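Local coordinates for GTP-binding protein (Thermus thermophilus, PDB 2DBY) that binds GDP in a P-loop GTPase domain and is thought to be an ATPase that associates with the 70S ribosome and its 50S subunit, at residues Leu136-Ala141 with Pro197-Lys202; Gly177-Thr182 with Leu232-Glu237. One frame throughout, in Å; residues are numbered along the deposited sequence.

Contact 1: residues Leu136-Ala141 with Pro197-Lys202; sequences LLADLA and PLLTAK
D139, buried on helix 124-156, ties that helix to a loop with a single carboxylate. Its side chain leaves the helix with CG anti to the carbonyl carbon (chi1 -82°) and meets the start of the 3-10 turn 199-201 through three hydrogen bonds. The two backbone bonds come from successive amides: L199 N gives to D139 OD1 at 2.8 Å and T200 N to D139 OD2 at 2.7 Å, each reaching the syn lone pair of its oxygen. The second is the straighter, at 162° against 145°. The third donor is a hydroxyl. T200 OG1, set in the crowded position between its own N and carbonyl carbon, comes within 2.6 Å of D139 OD2 on the anti side, so OD2 is gripped on both lone pairs and the rotation of the carboxylate is fixed. Three donors around so enclosed an acid would be expected to favour its charged form. The same T200 OG1 accepts a bond from A180 N, so the hydroxyl bridges helix 124-156 and the loop 177-182.

Carbon atoms pack around the carboxylate. L198 lays CB against it, 3.5 Å from D139 OD2, and its CD2 also lies near OD1. From the preceding residue of the helix, A138 CB touches L199 CD1 at 3.9 Å, in a small cluster that L94 of helix 91-98 joins. L136 and T200 cross at about a right angle, with L136 CD2 4.2 Å from T200 CG2.

Helices 124-156 and 161-175 form a helical hairpin, of which residues 133-167 are predicted to be coiled coil, inserted into the G domain of YchF/OLA1 proteins; the arrangement fastens this hairpin to the loop leading into strand 204-209 of the nucleotide-binding fold.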
loop_
_atom_site.group_PDB
_atom_site.type_symbol
_atom_site.label_atom_id
_atom_site.label_comp_id
_atom_site.label_asym_id
_atom_site.label_seq_id
_atom_site.Cartn_x
_atom_site.Cartn_y
_atom_site.Cartn_z
ATOM N N LEU A 136 19.292 -4.422 -6.229
ATOM C CA LEU A 136 20.091 -3.604 -7.133
ATOM C C LEU A 136 20.766 -4.488 -8.169
ATOM O O LEU A 136 20.758 -4.156 -9.341
ATOM C CB LEU A 136 21.163 -2.825 -6.360
ATOM C CG LEU A 136 20.728 -1.562 -5.630
ATOM C CD1 LEU A 136 21.781 -1.193 -4.600
ATOM C CD2 LEU A 136 20.542 -0.423 -6.639
ATOM N N LEU A 137 21.337 -5.618 -7.743
ATOM C CA LEU A 137 22.015 -6.510 -8.673
ATOM C C LEU A 137 21.045 -7.016 -9.728
ATOM O O LEU A 137 21.387 -7.109 -10.914
ATOM C CB LEU A 137 22.652 -7.688 -7.915
ATOM C CG LEU A 137 23.880 -7.282 -7.087
ATOM C CD1 LEU A 137 24.319 -8.464 -6.208
ATOM C CD2 LEU A 137 25.005 -6.874 -8.007
ATOM N N ALA A 138 19.824 -7.348 -9.320
ATOM C CA ALA A 138 18.851 -7.828 -10.299
ATOM C C ALA A 138 18.467 -6.713 -11.282
ATOM O O ALA A 138 18.338 -6.947 -12.500
ATOM C CB ALA A 138 17.584 -8.350 -9.573
ATOM N N ASP A 139 18.299 -5.504 -10.749
ATOM C CA ASP A 139 17.900 -4.355 -11.569
ATOM C C ASP A 139 18.992 -3.948 -12.555
ATOM O O ASP A 139 18.674 -3.511 -13.676
ATOM C CB ASP A 139 17.572 -3.150 -10.692
ATOM C CG ASP A 139 16.156 -3.207 -10.116
ATOM O OD1 ASP A 139 15.379 -4.094 -10.528
ATOM O OD2 ASP A 139 15.819 -2.347 -9.273
ATOM N N LEU A 140 20.251 -4.075 -12.138
ATOM C CA LEU A 140 21.362 -3.710 -13.041
ATOM C C LEU A 140 21.362 -4.680 -14.216
ATOM O O LEU A 140 21.553 -4.275 -15.352
ATOM C CB LEU A 140 22.709 -3.729 -12.296
ATOM C CG LEU A 140 22.877 -2.556 -11.327
ATOM C CD1 LEU A 140 24.069 -2.790 -10.371
ATOM C CD2 LEU A 140 23.118 -1.295 -12.148
ATOM N N ALA A 141 21.135 -5.966 -13.945
ATOM C CA ALA A 141 21.068 -6.952 -15.018
ATOM C C ALA A 141 19.884 -6.646 -15.949
ATOM O O ALA A 141 19.972 -6.756 -17.172
ATOM C CB ALA A 141 20.928 -8.365 -14.417
ATOM N N PRO A 197 9.200 -2.529 -14.691
ATOM C CA PRO A 197 9.055 -2.260 -13.251
ATOM C C PRO A 197 10.224 -2.753 -12.423
ATOM O O PRO A 197 10.164 -3.830 -11.840
ATOM C CB PRO A 197 7.739 -2.978 -12.880
ATOM C CG PRO A 197 7.041 -3.208 -14.199
ATOM C CD PRO A 197 8.190 -3.498 -15.155
ATOM N N LEU A 198 11.281 -1.947 -12.356
ATOM C CA LEU A 198 12.482 -2.299 -11.602
ATOM C C LEU A 198 12.150 -2.574 -10.138
ATOM O O LEU A 198 11.288 -1.921 -9.550
ATOM C CB LEU A 198 13.518 -1.171 -11.669
ATOM C CG LEU A 198 14.071 -0.911 -13.076
ATOM C CD1 LEU A 198 15.115 0.221 -12.990
ATOM C CD2 LEU A 198 14.681 -2.191 -13.647
ATOM N N LEU A 199 12.843 -3.548 -9.556
ATOM C CA LEU A 199 12.582 -3.900 -8.168
ATOM C C LEU A 199 12.832 -2.736 -7.207
ATOM O O LEU A 199 12.071 -2.544 -6.237
ATOM C CB LEU A 199 13.445 -5.096 -7.766
ATOM C CG LEU A 199 13.259 -6.316 -8.680
ATOM C CD1 LEU A 199 14.050 -7.461 -8.061
ATOM C CD2 LEU A 199 11.757 -6.732 -8.827
ATOM N N THR A 200 13.885 -1.964 -7.462
ATOM C CA THR A 200 14.214 -0.839 -6.593
ATOM C C THR A 200 13.387 0.411 -6.875
ATOM O O THR A 200 13.591 1.441 -6.227
ATOM C CB THR A 200 15.725 -0.461 -6.640
ATOM O OG1 THR A 200 16.080 -0.090 -7.971
ATOM C CG2 THR A 200 16.583 -1.646 -6.197
ATOM N N ALA A 201 12.458 0.309 -7.822
ATOM C CA ALA A 201 11.541 1.418 -8.123
ATOM C C ALA A 201 10.275 1.275 -7.246
ATOM O O ALA A 201 9.490 2.235 -7.104
ATOM C CB ALA A 201 11.159 1.421 -9.633
ATOM N N LYS A 202 10.062 0.093 -6.666
ATOM C CA LYS A 202 8.891 -0.101 -5.802
ATOM C C LYS A 202 9.035 0.726 -4.517
ATOM O O LYS A 202 10.126 0.818 -3.929
ATOM C CB LYS A 202 8.724 -1.596 -5.428
ATOM C CG LYS A 202 8.610 -2.531 -6.646
ATOM C CD LYS A 202 8.618 -4.013 -6.235
ATOM C CE LYS A 202 8.655 -4.940 -7.456
ATOM N NZ LYS A 202 7.354 -4.983 -8.193
#

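Contact 2: residues Gly177-Thr182 with Leu232-Glu237; sequences GKPART and LEEGAE
The backbones come closest where T182, in the 3-10 turn 180-182, faces G235, their CA atoms 5.6 Å apart. G235 takes a positive phi of 68° as it ends helix 222-234, so the contact sets a helix C-terminus of the P-loop GTPase fold against the loop following helix 161-175, itself closed by a Schellman motif at G177.

The carbonyl at that helix end is read by an arginine. R181 leaves its backbone in the crowded first torsion and bends at chi3, which brings NH1 to E234 O at 2.9 Å; the bond is nearly straight (166°) and lies in both the guanidinium and the carbonyl plane. P179 CB rests 3.3 Å above one guanidinium face, toward its rim. The other polar atoms of R181 have partners too: NH2 forms a salt bridge with E132, and NE bonds K202 O. E234, bent at chi2, crosses P179 at about a right angle and sets OE2 3.4 Å from P179 CD, while R181 NH1 and E234 OE2, although oppositely charged, stay 4.1 Å apart, beyond a salt bridge.

T182 splits its roles. Its OG1 bonds H173 NE2 and a water that in turn donates to E233 O, and its methyl, beside a glycine with no side chain to intervene, lies against the E234-G235 peptide, with T182 CG2 3.5 Å from G235 N.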
loop_
_atom_site.group_PDB
_atom_site.type_symbol
_atom_site.label_atom_id
_atom_site.label_comp_id
_atom_site.label_asym_id
_atom_site.label_seq_id
_atom_site.Cartn_x
_atom_site.Cartn_y
_atom_site.Cartn_z
ATOM N N GLY A 177 24.900 2.573 -6.612
ATOM C CA GLY A 177 24.296 1.913 -5.463
ATOM C C GLY A 177 23.007 2.569 -4.982
ATOM O O GLY A 177 22.572 2.338 -3.854
ATOM N N LYS A 178 22.391 3.387 -5.834
ATOM C CA LYS A 178 21.154 4.092 -5.465
ATOM C C LYS A 178 19.915 3.443 -6.102
ATOM O O LYS A 178 19.940 3.001 -7.249
ATOM C CB LYS A 178 21.264 5.564 -5.859
ATOM C CG LYS A 178 22.446 6.223 -5.110
ATOM C CD LYS A 178 22.985 7.428 -5.827
ATOM C CE LYS A 178 24.351 7.819 -5.217
ATOM N NZ LYS A 178 24.933 8.992 -5.925
ATOM N N PRO A 179 18.809 3.389 -5.370
ATOM C CA PRO A 179 17.595 2.763 -5.913
ATOM C C PRO A 179 16.855 3.569 -6.962
ATOM O O PRO A 179 16.863 4.798 -6.916
ATOM C CB PRO A 179 16.734 2.543 -4.665
ATOM C CG PRO A 179 17.130 3.743 -3.788
ATOM C CD PRO A 179 18.602 3.929 -4.010
ATOM N N ALA A 180 16.161 2.883 -7.869
ATOM C CA ALA A 180 15.426 3.583 -8.908
ATOM C C ALA A 180 14.365 4.502 -8.289
ATOM O O ALA A 180 14.058 5.551 -8.848
ATOM C CB ALA A 180 14.766 2.590 -9.896
ATOM N N ARG A 181 13.864 4.160 -7.102
ATOM C CA ARG A 181 12.804 4.975 -6.515
ATOM C C ARG A 181 13.238 6.409 -6.149
ATOM O O ARG A 181 12.374 7.291 -6.042
ATOM C CB ARG A 181 12.191 4.274 -5.282
ATOM C CG ARG A 181 13.023 4.418 -3.980
ATOM C CD ARG A 181 12.488 3.425 -2.902
ATOM N NE ARG A 181 12.931 2.040 -3.129
ATOM C CZ ARG A 181 14.036 1.495 -2.623
ATOM N NH1 ARG A 181 14.850 2.186 -1.837
ATOM N NH2 ARG A 181 14.349 0.240 -2.913
ATOM N N THR A 182 14.539 6.648 -5.989
ATOM C CA THR A 182 15.009 8.006 -5.669
ATOM C C THR A 182 15.478 8.779 -6.893
ATOM O O THR A 182 15.953 9.909 -6.769
ATOM C CB THR A 182 16.154 8.032 -4.652
ATOM O OG1 THR A 182 17.248 7.217 -5.102
ATOM C CG2 THR A 182 15.659 7.555 -3.267
ATOM N N LEU A 232 15.763 8.286 4.594
ATOM C CA LEU A 232 15.809 9.515 3.802
ATOM C C LEU A 232 16.687 9.333 2.574
ATOM O O LEU A 232 16.358 9.844 1.501
ATOM C CB LEU A 232 16.312 10.690 4.647
ATOM C CG LEU A 232 16.061 12.065 4.041
ATOM C CD1 LEU A 232 14.548 12.254 3.846
ATOM C CD2 LEU A 232 16.634 13.154 4.968
ATOM N N GLU A 233 17.770 8.571 2.721
ATOM C CA GLU A 233 18.690 8.310 1.609
ATOM C C GLU A 233 18.095 7.359 0.597
ATOM O O GLU A 233 18.355 7.462 -0.597
ATOM C CB GLU A 233 19.999 7.703 2.108
ATOM C CG GLU A 233 20.764 8.600 3.040
ATOM C CD GLU A 233 22.084 7.998 3.448
ATOM O OE1 GLU A 233 22.909 8.735 4.020
ATOM O OE2 GLU A 233 22.299 6.791 3.203
ATOM N N GLU A 234 17.290 6.426 1.074
ATOM C CA GLU A 234 16.683 5.429 0.187
ATOM C C GLU A 234 15.285 5.762 -0.326
ATOM O O GLU A 234 14.703 4.968 -1.073
ATOM C CB GLU A 234 16.653 4.070 0.917
ATOM C CG GLU A 234 18.051 3.558 1.318
ATOM C CD GLU A 234 19.029 3.458 0.134
ATOM O OE1 GLU A 234 20.103 4.103 0.184
ATOM O OE2 GLU A 234 18.742 2.744 -0.840
ATOM N N GLY A 235 14.738 6.915 0.070
ATOM C CA GLY A 235 13.400 7.289 -0.378
ATOM C C GLY A 235 12.303 6.398 0.203
ATOM O O GLY A 235 11.262 6.198 -0.424
ATOM N N ALA A 236 12.533 5.869 1.405
ATOM C CA ALA A 236 11.561 4.987 2.086
ATOM C C ALA A 236 10.830 5.749 3.198
ATOM O O ALA A 236 11.303 6.791 3.668
ATOM C CB ALA A 236 12.309 3.790 2.702
ATOM N N GLU A 237 9.677 5.227 3.619
ATOM C CA GLU A 237 8.929 5.826 4.719
ATOM C C GLU A 237 9.196 4.915 5.906
ATOM O O GLU A 237 9.611 3.776 5.710
ATOM C CB GLU A 237 7.438 5.841 4.415
ATOM C CG GLU A 237 7.068 6.831 3.321
ATOM C CD GLU A 237 7.583 8.226 3.630
ATOM O OE1 GLU A 237 7.322 8.726 4.748
ATOM O OE2 GLU A 237 8.253 8.827 2.761
HETATM O O HOH W 1 19.429 7.246 -3.166
#

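The two contacts touch directly, their centres about 12 Å apart, because the loop 177-182 of contact 2 packs on the turn 197-202 of contact 1. T200 is the joint: its backbone O accepts from R181 N at 2.9 Å. A second touch brings L136 CD2 to within 3.5 Å of K178 O. The loop 177-182 thus meets the turn, helix 124-156 and the end of helix 222-234, although the four segments alternate along the chain. Both contacts lie away from the GDP pocket. Contact 1 joins the helical hairpin to the loop before strand 204-209, and contact 2 joins the loop after the hairpin's second helix to the end of helix 222-234.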